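Local coordinates for protein pectate lyase (Bacillus, PDB 3VMV) that probably cleaves polygalacturonate, the backbone of pectin, by the elimination chemistry of a polysaccharide lyase family 1 pectate lyase, at residues Gln63-Val68 / Glu117-Ala122; Glu91-Gly96 / Ser111-Arg116; Ser141-Asn146 / Asn174-Met179; His217-Tyr222 / Tyr302-Gln307. All blocks are in the same frame, centred on the assembly; numbering follows the deposited sequence.

All four contacts belong to one right-handed parallel beta-helix, yet their chemistry changes with their place on it. Contacts 1 and 2 lie side by side, contact 2 nested within the chain loop that contact 1 closes; they touch where Ile66 N probably bonds to Gly96 O. Contact 1 is a surface meeting of loops held by water and slight packing, whereas contacts 2, 3 and 4 are all partly buried. Contact 2 is a true strand pair, rich in backbone bonds. Contact 3, joined to contact 2 through His114 and Glu142, packs aromatic rings of neighbouring coils at a corner of the helix. Contact 4 fastens the C-terminal segment to a strand through an aromatic cluster.

Contact 1: residues Gln63-Val68 / Glu117-Ala122; sequences QSLIDV and EGEGTA
Leu65 and Glu119 supply the apolar part of this contact, CD2 of the leucine lying 3.8 Å from CG of the glutamate, and the two side chains meet at a slant. Glu119 CG, anti to the carbonyl carbon (chi1 -59°), touches the leucine methyl; the bend at chi2 then carries CD off the line of the chain, and OE2 forms a salt bridge with Arg98, which also pairs with Asp67 OD1.

Backbone packing comes next. Gly118 sits against Ser64, its CA 3.7 Å from Ser64 O, and Ser64 CB lies 3.8 Å from Gly118 N. Gly118 stands at the first corner of a type II' turn from Glu117 to Gly120, closed by a bond of 3.0 Å from Gly120 N to Glu117 O. Its positive phi suits glycine, and the lack of a side chain lets its CA approach Ser64 O.

The polar link is indirect. One water donates to both carbonyls, 2.7 Å to Ser64 O and 2.8 Å to Glu117 O; Ser64 O also receives Gln58 NE2.

The contact thus joins loops two coils apart on the parallel beta-helix, across the level of the short turn at 94-96, one leading into strand 66-68 and the other into strand 123-126. Two acceptor carbonyls cannot bond to each other, so a water supplies both protons; Arg98 probably offsets the carboxylates of Asp67 and Glu119, the latter also near Glu124.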
# COMPACT_ATOMS: atom_id res chain seq x y z
N GLN A 63 5.64 14.14 -16.71
CA GLN A 63 4.68 14.67 -15.74
C GLN A 63 5.28 14.50 -14.35
O GLN A 63 6.29 13.82 -14.20
CB GLN A 63 3.35 13.90 -15.79
CG GLN A 63 2.67 14.03 -17.14
CD GLN A 63 1.46 13.13 -17.27
OE1 GLN A 63 0.59 13.11 -16.41
NE2 GLN A 63 1.42 12.37 -18.35
N SER A 64 4.65 15.09 -13.34
CA SER A 64 5.20 15.05 -11.98
C SER A 64 4.94 13.72 -11.26
O SER A 64 5.34 13.55 -10.11
CB SER A 64 4.63 16.18 -11.12
OG SER A 64 5.08 17.43 -11.62
N LEU A 65 4.26 12.80 -11.94
CA LEU A 65 4.04 11.43 -11.45
C LEU A 65 3.92 10.54 -12.67
O LEU A 65 3.84 11.04 -13.78
CB LEU A 65 2.77 11.36 -10.57
CG LEU A 65 1.47 11.95 -11.08
CD1 LEU A 65 0.84 11.06 -12.17
CD2 LEU A 65 0.49 12.11 -9.93
N ILE A 66 4.00 9.22 -12.46
CA ILE A 66 3.81 8.25 -13.54
C ILE A 66 2.33 7.92 -13.54
O ILE A 66 1.81 7.34 -12.58
CB ILE A 66 4.66 6.99 -13.26
CG1 ILE A 66 6.15 7.36 -13.21
CG2 ILE A 66 4.39 5.94 -14.34
CD1 ILE A 66 6.70 7.97 -14.50
N ASP A 67 1.65 8.34 -14.59
CA ASP A 67 0.19 8.38 -14.66
C ASP A 67 -0.32 7.12 -15.34
O ASP A 67 -0.43 7.05 -16.57
CB ASP A 67 -0.17 9.65 -15.46
CG ASP A 67 -1.54 10.27 -15.13
OD1 ASP A 67 -2.23 9.86 -14.22
OD2 ASP A 67 -1.92 11.22 -15.87
N VAL A 68 -0.68 6.13 -14.52
CA VAL A 68 -1.34 4.90 -15.02
C VAL A 68 -2.83 5.18 -15.14
O VAL A 68 -3.63 4.90 -14.25
CB VAL A 68 -1.03 3.67 -14.15
CG1 VAL A 68 -1.64 2.40 -14.79
CG2 VAL A 68 0.49 3.52 -13.99
N GLU A 117 6.97 15.66 -4.95
CA GLU A 117 6.18 16.26 -6.05
C GLU A 117 5.03 15.36 -6.51
O GLU A 117 4.94 14.21 -6.10
CB GLU A 117 7.10 16.63 -7.21
CG GLU A 117 8.15 17.67 -6.80
CD GLU A 117 9.06 18.05 -7.94
OE1 GLU A 117 8.54 18.35 -9.04
OE2 GLU A 117 10.30 18.06 -7.74
N GLY A 118 4.15 15.87 -7.38
CA GLY A 118 2.99 15.08 -7.76
C GLY A 118 1.99 14.99 -6.63
O GLY A 118 1.59 16.00 -6.05
N GLU A 119 1.55 13.77 -6.32
CA GLU A 119 0.73 13.58 -5.13
C GLU A 119 1.60 13.54 -3.88
O GLU A 119 1.08 13.52 -2.77
CB GLU A 119 -0.04 12.24 -5.20
CG GLU A 119 -0.97 12.07 -6.40
CD GLU A 119 -2.28 12.85 -6.25
OE1 GLU A 119 -2.50 13.48 -5.17
OE2 GLU A 119 -3.10 12.85 -7.22
N GLY A 120 2.93 13.48 -4.05
CA GLY A 120 3.83 13.30 -2.92
C GLY A 120 3.71 11.91 -2.32
O GLY A 120 4.03 11.69 -1.13
N THR A 121 3.28 10.97 -3.13
CA THR A 121 2.97 9.63 -2.64
C THR A 121 3.59 8.57 -3.54
O THR A 121 3.56 8.70 -4.77
CB THR A 121 1.44 9.47 -2.59
OG1 THR A 121 0.91 10.36 -1.57
CG2 THR A 121 1.03 8.03 -2.24
N ALA A 122 4.17 7.53 -2.95
CA ALA A 122 4.90 6.55 -3.77
C ALA A 122 3.94 5.78 -4.70
O ALA A 122 4.23 5.63 -5.88
CB ALA A 122 5.72 5.58 -2.89
O HOH W 1 5.31 12.04 -7.86

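Contact 2: residues Glu91-Gly96 / Ser111-Arg116; sequences EFDGIG and SIHHVR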
# COMPACT_ATOMS: atom_id res chain seq x y z
N GLU A 91 14.15 1.60 -9.82
CA GLU A 91 14.12 2.61 -8.77
C GLU A 91 13.38 3.85 -9.26
O GLU A 91 13.64 4.28 -10.39
CB GLU A 91 15.55 3.00 -8.38
CG GLU A 91 15.58 4.05 -7.29
CD GLU A 91 16.97 4.54 -6.94
OE1 GLU A 91 17.95 3.97 -7.49
OE2 GLU A 91 17.09 5.50 -6.13
N PHE A 92 12.49 4.38 -8.41
CA PHE A 92 11.76 5.63 -8.69
C PHE A 92 12.20 6.58 -7.59
O PHE A 92 11.79 6.43 -6.45
CB PHE A 92 10.24 5.41 -8.62
CG PHE A 92 9.68 4.52 -9.70
CD1 PHE A 92 8.88 5.05 -10.71
CD2 PHE A 92 9.97 3.17 -9.71
CE1 PHE A 92 8.37 4.24 -11.72
CE2 PHE A 92 9.46 2.34 -10.75
CZ PHE A 92 8.65 2.89 -11.73
N ASP A 93 13.07 7.53 -7.94
CA ASP A 93 13.66 8.45 -6.97
C ASP A 93 12.99 9.81 -7.13
O ASP A 93 13.22 10.54 -8.11
CB ASP A 93 15.17 8.55 -7.23
CG ASP A 93 15.86 9.52 -6.28
OD1 ASP A 93 15.19 10.08 -5.38
OD2 ASP A 93 17.09 9.72 -6.45
N GLY A 94 12.08 10.10 -6.19
CA GLY A 94 11.44 11.41 -6.19
C GLY A 94 10.23 11.49 -7.07
O GLY A 94 9.74 12.62 -7.30
N ILE A 95 9.74 10.36 -7.58
CA ILE A 95 8.53 10.40 -8.43
C ILE A 95 7.77 9.13 -8.14
O ILE A 95 8.37 8.06 -8.04
CB ILE A 95 8.85 10.54 -9.96
CG1 ILE A 95 7.54 10.72 -10.72
CG2 ILE A 95 9.72 9.38 -10.47
CD1 ILE A 95 7.73 11.21 -12.18
N GLY A 96 6.47 9.29 -7.96
CA GLY A 96 5.60 8.18 -7.64
C GLY A 96 4.68 7.78 -8.77
O GLY A 96 4.66 8.39 -9.85
N SER A 111 11.73 0.09 -6.01
CA SER A 111 11.90 0.94 -4.85
C SER A 111 11.40 2.31 -5.23
O SER A 111 11.80 2.82 -6.28
CB SER A 111 13.37 1.06 -4.47
OG SER A 111 13.88 -0.24 -4.16
N ILE A 112 10.53 2.89 -4.42
CA ILE A 112 9.97 4.22 -4.73
C ILE A 112 10.14 5.05 -3.50
O ILE A 112 9.64 4.66 -2.40
CB ILE A 112 8.46 4.13 -5.08
CG1 ILE A 112 8.24 3.11 -6.22
CG2 ILE A 112 7.94 5.55 -5.48
CD1 ILE A 112 6.79 3.04 -6.70
N HIS A 113 10.80 6.20 -3.62
CA HIS A 113 11.18 6.88 -2.41
C HIS A 113 11.38 8.39 -2.59
O HIS A 113 11.57 8.90 -3.67
CB HIS A 113 12.46 6.23 -1.85
CG HIS A 113 13.66 6.40 -2.75
ND1 HIS A 113 14.56 7.43 -2.59
CD2 HIS A 113 14.09 5.68 -3.81
CE1 HIS A 113 15.50 7.34 -3.52
NE2 HIS A 113 15.24 6.28 -4.28
N HIS A 114 11.27 9.07 -1.45
CA HIS A 114 11.46 10.52 -1.35
C HIS A 114 10.53 11.22 -2.34
O HIS A 114 10.95 12.18 -3.00
CB HIS A 114 12.92 10.94 -1.55
CG HIS A 114 13.81 10.44 -0.46
ND1 HIS A 114 14.42 9.20 -0.51
CD2 HIS A 114 14.15 10.98 0.73
CE1 HIS A 114 15.14 9.02 0.59
NE2 HIS A 114 15.00 10.09 1.36
N VAL A 115 9.27 10.78 -2.37
CA VAL A 115 8.31 11.38 -3.29
C VAL A 115 7.68 12.61 -2.63
O VAL A 115 6.88 12.49 -1.71
CB VAL A 115 7.24 10.38 -3.73
CG1 VAL A 115 6.33 11.00 -4.85
CG2 VAL A 115 7.94 9.13 -4.31
N ARG A 116 8.06 13.79 -3.09
CA ARG A 116 7.46 15.05 -2.64
C ARG A 116 6.52 15.66 -3.70
O ARG A 116 5.42 16.13 -3.38
CB ARG A 116 8.53 16.08 -2.28
CG ARG A 116 7.94 17.46 -2.04
CD ARG A 116 8.84 18.38 -1.25
NE ARG A 116 8.29 19.74 -1.24
CZ ARG A 116 7.27 20.16 -0.48
NH1 ARG A 116 6.67 19.36 0.39
NH2 ARG A 116 6.86 21.42 -0.58
O HOH W 2 9.57 14.56 -5.51
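Glu91 holds CG anti to its backbone N and runs on extended along the face it shares with His113, whose chi1 of 65° puts CG between N and the carbonyl carbon. The pair belongs to neighbouring coils of a parallel beta-helix, where strands 91-93 and 111-113 run 4.7 Å apart and in nearly the same direction.

His113 NE2 donates to Glu91 OE2 over 2.7 Å, almost straight at 164°. The carboxylate oxygen is approached on its anti side and lies close to the imidazole plane. Asp93 closes over the same ring, its CA above one face near the rim in a CH-pi contact; its OD1 lies 3.3 Å from His113 CE1, carboxylate and ring planes 22° apart. The other ring nitrogen, ND1, shares a hydrogen bond with His114 ND1, and Tyr140 stacks on the ring from the next strand.

On the interior face, Phe92 and Ile112 lie side by side, pointing the same way, with Phe92 CB 3.9 Å from Ile112 CG1. Buried Ile95 O, 3.6 Å from Ile112 CG2, has no polar partner in the model. The backbones form a parallel ladder: Phe92 N reaches Ser111 O, His113 N reaches Phe92 O, and Gly94 N continues to His113 O at 2.8 Å. Beyond it, Val115 packs its methyls against Ile95 and Gly96. Where the chain turns, Gly94 CA points a hydrogen at His114 O, the two heavy atoms 3.3 Å apart.

Contact 3: residues Ser141-Asn146 / Asn174-Met179; sequences SEFPGN and NHWKTM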
# COMPACT_ATOMS: atom_id res chain seq x y z
N SER A 141 11.02 7.42 2.91
CA SER A 141 11.45 8.81 2.72
C SER A 141 12.41 9.15 3.85
O SER A 141 13.50 8.57 3.87
CB SER A 141 10.28 9.80 2.55
OG SER A 141 9.51 9.96 3.72
N GLU A 142 12.03 10.02 4.80
CA GLU A 142 12.83 10.20 6.00
C GLU A 142 11.91 10.31 7.20
O GLU A 142 10.81 10.90 7.09
CB GLU A 142 13.66 11.49 5.91
CG GLU A 142 14.61 11.63 4.75
CD GLU A 142 15.79 10.67 4.78
OE1 GLU A 142 16.14 10.14 5.86
OE2 GLU A 142 16.42 10.46 3.71
N PHE A 143 12.35 9.80 8.34
CA PHE A 143 11.65 10.03 9.61
C PHE A 143 12.71 10.02 10.72
O PHE A 143 13.39 9.01 10.90
CB PHE A 143 10.62 8.95 9.89
CG PHE A 143 9.98 9.10 11.23
CD1 PHE A 143 9.13 10.18 11.51
CD2 PHE A 143 10.27 8.20 12.23
CE1 PHE A 143 8.60 10.37 12.73
CE2 PHE A 143 9.69 8.36 13.50
CZ PHE A 143 8.88 9.46 13.75
N PRO A 144 12.80 11.10 11.50
CA PRO A 144 11.93 12.28 11.45
C PRO A 144 12.33 13.27 10.36
O PRO A 144 11.59 14.24 10.09
CB PRO A 144 12.16 12.94 12.84
CG PRO A 144 13.50 12.53 13.21
CD PRO A 144 13.60 11.08 12.74
N GLY A 145 13.48 13.05 9.75
CA GLY A 145 13.97 13.98 8.74
C GLY A 145 14.06 15.39 9.29
O GLY A 145 14.56 15.59 10.41
N ASN A 146 13.60 16.35 8.48
CA ASN A 146 13.53 17.78 8.83
C ASN A 146 12.41 18.16 9.80
O ASN A 146 12.23 19.34 10.11
CB ASN A 146 13.44 18.68 7.56
CG ASN A 146 11.97 18.81 6.96
OD1 ASN A 146 11.07 17.96 7.22
ND2 ASN A 146 11.76 19.86 6.09
N ASN A 174 11.00 4.47 7.36
CA ASN A 174 11.55 5.84 7.45
C ASN A 174 10.61 6.86 6.86
O ASN A 174 10.95 7.52 5.86
CB ASN A 174 12.94 5.92 6.79
CG ASN A 174 13.89 4.84 7.29
OD1 ASN A 174 13.85 4.46 8.45
ND2 ASN A 174 14.78 4.38 6.42
N HIS A 175 9.46 7.00 7.48
CA HIS A 175 8.43 7.86 6.89
C HIS A 175 7.46 8.30 7.96
O HIS A 175 7.24 7.60 8.93
CB HIS A 175 7.70 7.04 5.82
CG HIS A 175 6.86 7.86 4.90
ND1 HIS A 175 5.51 8.05 5.06
CD2 HIS A 175 7.22 8.55 3.79
CE1 HIS A 175 5.07 8.83 4.08
NE2 HIS A 175 6.09 9.16 3.32
N TRP A 176 6.80 9.44 7.76
CA TRP A 176 5.81 9.90 8.69
C TRP A 176 4.41 9.30 8.41
O TRP A 176 3.97 8.46 9.20
CB TRP A 176 5.71 11.43 8.66
CG TRP A 176 6.87 12.19 9.27
CD1 TRP A 176 8.06 12.52 8.68
CD2 TRP A 176 6.90 12.77 10.57
NE1 TRP A 176 8.83 13.26 9.55
CE2 TRP A 176 8.14 13.42 10.72
CE3 TRP A 176 5.99 12.77 11.64
CZ2 TRP A 176 8.50 14.09 11.90
CZ3 TRP A 176 6.34 13.45 12.81
CH2 TRP A 176 7.59 14.10 12.91
N LYS A 177 3.76 9.70 7.30
CA LYS A 177 2.34 9.35 7.06
C LYS A 177 2.26 8.15 6.11
O LYS A 177 2.20 8.30 4.89
CB LYS A 177 1.56 10.54 6.49
CG LYS A 177 1.71 11.83 7.30
CD LYS A 177 0.93 13.00 6.62
CE LYS A 177 1.51 13.36 5.25
NZ LYS A 177 0.72 14.55 4.73
N THR A 178 2.25 6.95 6.68
CA THR A 178 2.62 5.78 5.85
C THR A 178 1.58 5.35 4.80
O THR A 178 1.90 5.31 3.61
CB THR A 178 2.99 4.60 6.75
OG1 THR A 178 3.83 5.05 7.82
CG2 THR A 178 3.79 3.54 5.98
N MET A 179 0.35 5.05 5.23
CA MET A 179 -0.66 4.48 4.33
C MET A 179 -2.04 4.96 4.68
O MET A 179 -2.45 4.94 5.86
CB MET A 179 -0.68 2.96 4.49
CG MET A 179 0.60 2.30 4.06
SD MET A 179 0.52 0.49 4.11
CE MET A 179 0.08 0.16 5.82
O HOH W 3 7.51 11.36 5.64
O HOH W 4 15.25 6.46 4.25
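At a corner of the beta-helix, where strand 165-175 ends and the chain turns toward strand 177-181, Trp176 receives the edge of Phe143 from the preceding coil in a T-shaped stack. The planes stand at 88° and the centroids 4.8 Å apart. Phe143 CG, anti to the backbone N (chi1 175°), carries the ring out toward the indole. Phe143 CD1 points into the indole face, 3.5 Å from Trp176 CE2, and CE1 follows over the six-membered ring.

Beside the stack, Trp176 NE1 donates to Pro144 O over 3.0 Å. The carbonyl oxygen lies near the indole plane, but the N-H reaches it from above the carbonyl's own plane. A cis peptide precedes Pro144, whose CB also packs on Trp176 CZ2.

These contacts join successive coils of the parallel solenoid, and between the two segments the backbone pairing comes down to one bond, Ser141 N to Asn174 O at 3.0 Å. Two waters carry the link further: one joins Ser141 OG with Trp176 N, the other donates to Ser141 O and accepts from Asn174 ND2. The amide oxygen of Asn174 instead takes Asn203 ND2 from the following coil, and Glu142 turns its carboxylate to His114. Phe143 CB rests 3.3 Å from His175 N.

Contact 4: residues His217-Tyr222 / Tyr302-Gln307; sequences HMFNNY and YSYQVQ
His217 is gripped by two tyrosines of one segment in two different ways: its ring edge enters the face of Tyr304 while ND1 shares a hydrogen bond with the hydroxyl of Tyr302. The bond is short, 2.6 Å between His217 ND1 and Tyr302 OH, and either atom could be the donor. The hydroxyl lies at the edge of the imidazole, in its plane, and the two rings meet rim to rim. Against Tyr304 the geometry is edge-to-face, planes 71° apart, with His217 CE1 over the centre of the phenol ring and 3.6 Å from Tyr304 CZ. CG of His217, anti to its backbone N (chi1 -177°), starts the ring toward both tyrosines.

The imidazole is held beyond these partners too: NE2 bonds to Glu242 on the adjoining strand, and Tyr302 OH is shared with Thr195. Both histidine nitrogens therefore have partners, which probably fixes the turn of the ring.

This is the place where the segment before helix 309-319 lies along the flank of the parallel beta-helix, against strand 215-219. Phe219 continues the aromatic cluster: Tyr304 CD1 stands over its ring, 4.2 Å from Phe219 CZ, though the two rings lie oblique to each other, and His197 stacks on the phenylalanine from strand 192-197, its partner on the preceding coil. Val306 CG2 then reaches Phe219 CD1 at 3.9 Å, and Gln305 O approaches Phe219 CE1 to 3.4 Å.

At the far end, the amide group of Asn220 faces the backbone of Gln307, whose side chain reaches His198 through OE1 and Ser315 through NE2.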
# COMPACT_ATOMS: atom_id res chain seq x y z
N HIS A 217 -7.83 -6.93 5.85
CA HIS A 217 -7.17 -8.04 6.55
C HIS A 217 -5.68 -7.74 6.59
O HIS A 217 -5.09 -7.50 5.54
CB HIS A 217 -7.46 -9.31 5.77
CG HIS A 217 -6.93 -10.58 6.37
ND1 HIS A 217 -6.71 -11.68 5.57
CD2 HIS A 217 -6.63 -10.96 7.63
CE1 HIS A 217 -6.31 -12.70 6.33
NE2 HIS A 217 -6.23 -12.28 7.58
N MET A 218 -5.10 -7.73 7.78
CA MET A 218 -3.66 -7.61 7.94
C MET A 218 -3.14 -8.86 8.63
O MET A 218 -3.51 -9.11 9.80
CB MET A 218 -3.30 -6.40 8.77
CG MET A 218 -3.95 -5.13 8.24
SD MET A 218 -3.26 -3.63 9.01
CE MET A 218 -1.68 -3.46 8.19
N PHE A 219 -2.36 -9.65 7.90
CA PHE A 219 -1.76 -10.83 8.53
C PHE A 219 -0.28 -10.98 8.26
O PHE A 219 0.21 -10.64 7.17
CB PHE A 219 -2.53 -12.13 8.19
CG PHE A 219 -2.46 -12.57 6.72
CD1 PHE A 219 -1.56 -13.56 6.32
CD2 PHE A 219 -3.33 -12.05 5.77
CE1 PHE A 219 -1.50 -14.03 5.02
CE2 PHE A 219 -3.28 -12.49 4.43
CZ PHE A 219 -2.36 -13.49 4.06
N ASN A 220 0.45 -11.50 9.26
CA ASN A 220 1.84 -11.87 9.05
C ASN A 220 2.71 -10.69 8.65
O ASN A 220 3.71 -10.91 7.97
CB ASN A 220 1.99 -13.01 8.01
CG ASN A 220 1.53 -14.37 8.55
OD1 ASN A 220 1.27 -14.58 9.79
ND2 ASN A 220 1.41 -15.30 7.65
N ASN A 221 2.34 -9.50 9.10
CA ASN A 221 3.26 -8.34 8.95
C ASN A 221 4.15 -8.18 10.18
O ASN A 221 3.82 -8.71 11.27
CB ASN A 221 2.48 -7.04 8.73
CG ASN A 221 1.50 -7.14 7.59
OD1 ASN A 221 1.87 -7.06 6.40
ND2 ASN A 221 0.23 -7.33 7.93
N TYR A 222 5.26 -7.45 10.01
CA TYR A 222 6.22 -7.16 11.06
C TYR A 222 6.25 -5.65 11.21
O TYR A 222 6.70 -4.97 10.31
CB TYR A 222 7.59 -7.71 10.63
CG TYR A 222 8.77 -7.53 11.57
CD1 TYR A 222 8.61 -7.05 12.85
CD2 TYR A 222 10.02 -7.95 11.17
CE1 TYR A 222 9.75 -6.91 13.68
CE2 TYR A 222 11.14 -7.81 11.99
CZ TYR A 222 10.97 -7.32 13.24
OH TYR A 222 12.09 -7.23 14.02
N TYR A 302 -12.10 -15.02 1.84
CA TYR A 302 -11.27 -15.74 0.90
C TYR A 302 -10.42 -16.78 1.63
O TYR A 302 -10.24 -16.68 2.84
CB TYR A 302 -10.37 -14.79 0.07
CG TYR A 302 -9.56 -13.78 0.90
CD1 TYR A 302 -8.53 -14.21 1.74
CD2 TYR A 302 -9.86 -12.42 0.87
CE1 TYR A 302 -7.79 -13.30 2.49
CE2 TYR A 302 -9.10 -11.51 1.64
CZ TYR A 302 -8.08 -11.95 2.42
OH TYR A 302 -7.35 -11.03 3.15
N SER A 303 -9.92 -17.75 0.87
CA SER A 303 -8.97 -18.73 1.38
C SER A 303 -7.59 -18.09 1.47
O SER A 303 -7.24 -17.27 0.63
CB SER A 303 -8.93 -19.90 0.40
OG SER A 303 -10.21 -20.51 0.27
N TYR A 304 -6.78 -18.54 2.43
CA TYR A 304 -5.43 -18.03 2.54
C TYR A 304 -4.62 -18.97 3.43
O TYR A 304 -5.17 -19.83 4.13
CB TYR A 304 -5.40 -16.57 3.06
CG TYR A 304 -5.94 -16.40 4.46
CD1 TYR A 304 -5.10 -16.31 5.56
CD2 TYR A 304 -7.33 -16.34 4.69
CE1 TYR A 304 -5.59 -16.19 6.86
CE2 TYR A 304 -7.84 -16.19 5.98
CZ TYR A 304 -6.96 -16.12 7.08
OH TYR A 304 -7.50 -15.97 8.34
N GLN A 305 -3.30 -18.81 3.38
CA GLN A 305 -2.38 -19.52 4.26
C GLN A 305 -1.76 -18.52 5.18
O GLN A 305 -1.34 -17.44 4.70
CB GLN A 305 -1.31 -20.19 3.40
CG GLN A 305 -1.85 -21.32 2.59
CD GLN A 305 -2.16 -22.52 3.45
OE1 GLN A 305 -1.35 -22.93 4.28
NE2 GLN A 305 -3.35 -23.10 3.25
N VAL A 306 -1.69 -18.86 6.46
CA VAL A 306 -1.18 -17.91 7.45
C VAL A 306 -0.18 -18.60 8.37
O VAL A 306 -0.42 -19.69 8.90
CB VAL A 306 -2.34 -17.22 8.20
CG1 VAL A 306 -3.23 -18.23 8.94
CG2 VAL A 306 -1.80 -16.17 9.18
N GLN A 307 1.00 -17.99 8.50
CA GLN A 307 2.04 -18.48 9.42
C GLN A 307 1.80 -18.00 10.84
O GLN A 307 0.97 -17.14 11.08
CB GLN A 307 3.39 -17.92 8.97
CG GLN A 307 3.81 -18.30 7.57
CD GLN A 307 5.17 -17.67 7.26
OE1 GLN A 307 5.27 -16.47 7.09
NE2 GLN A 307 6.21 -18.46 7.37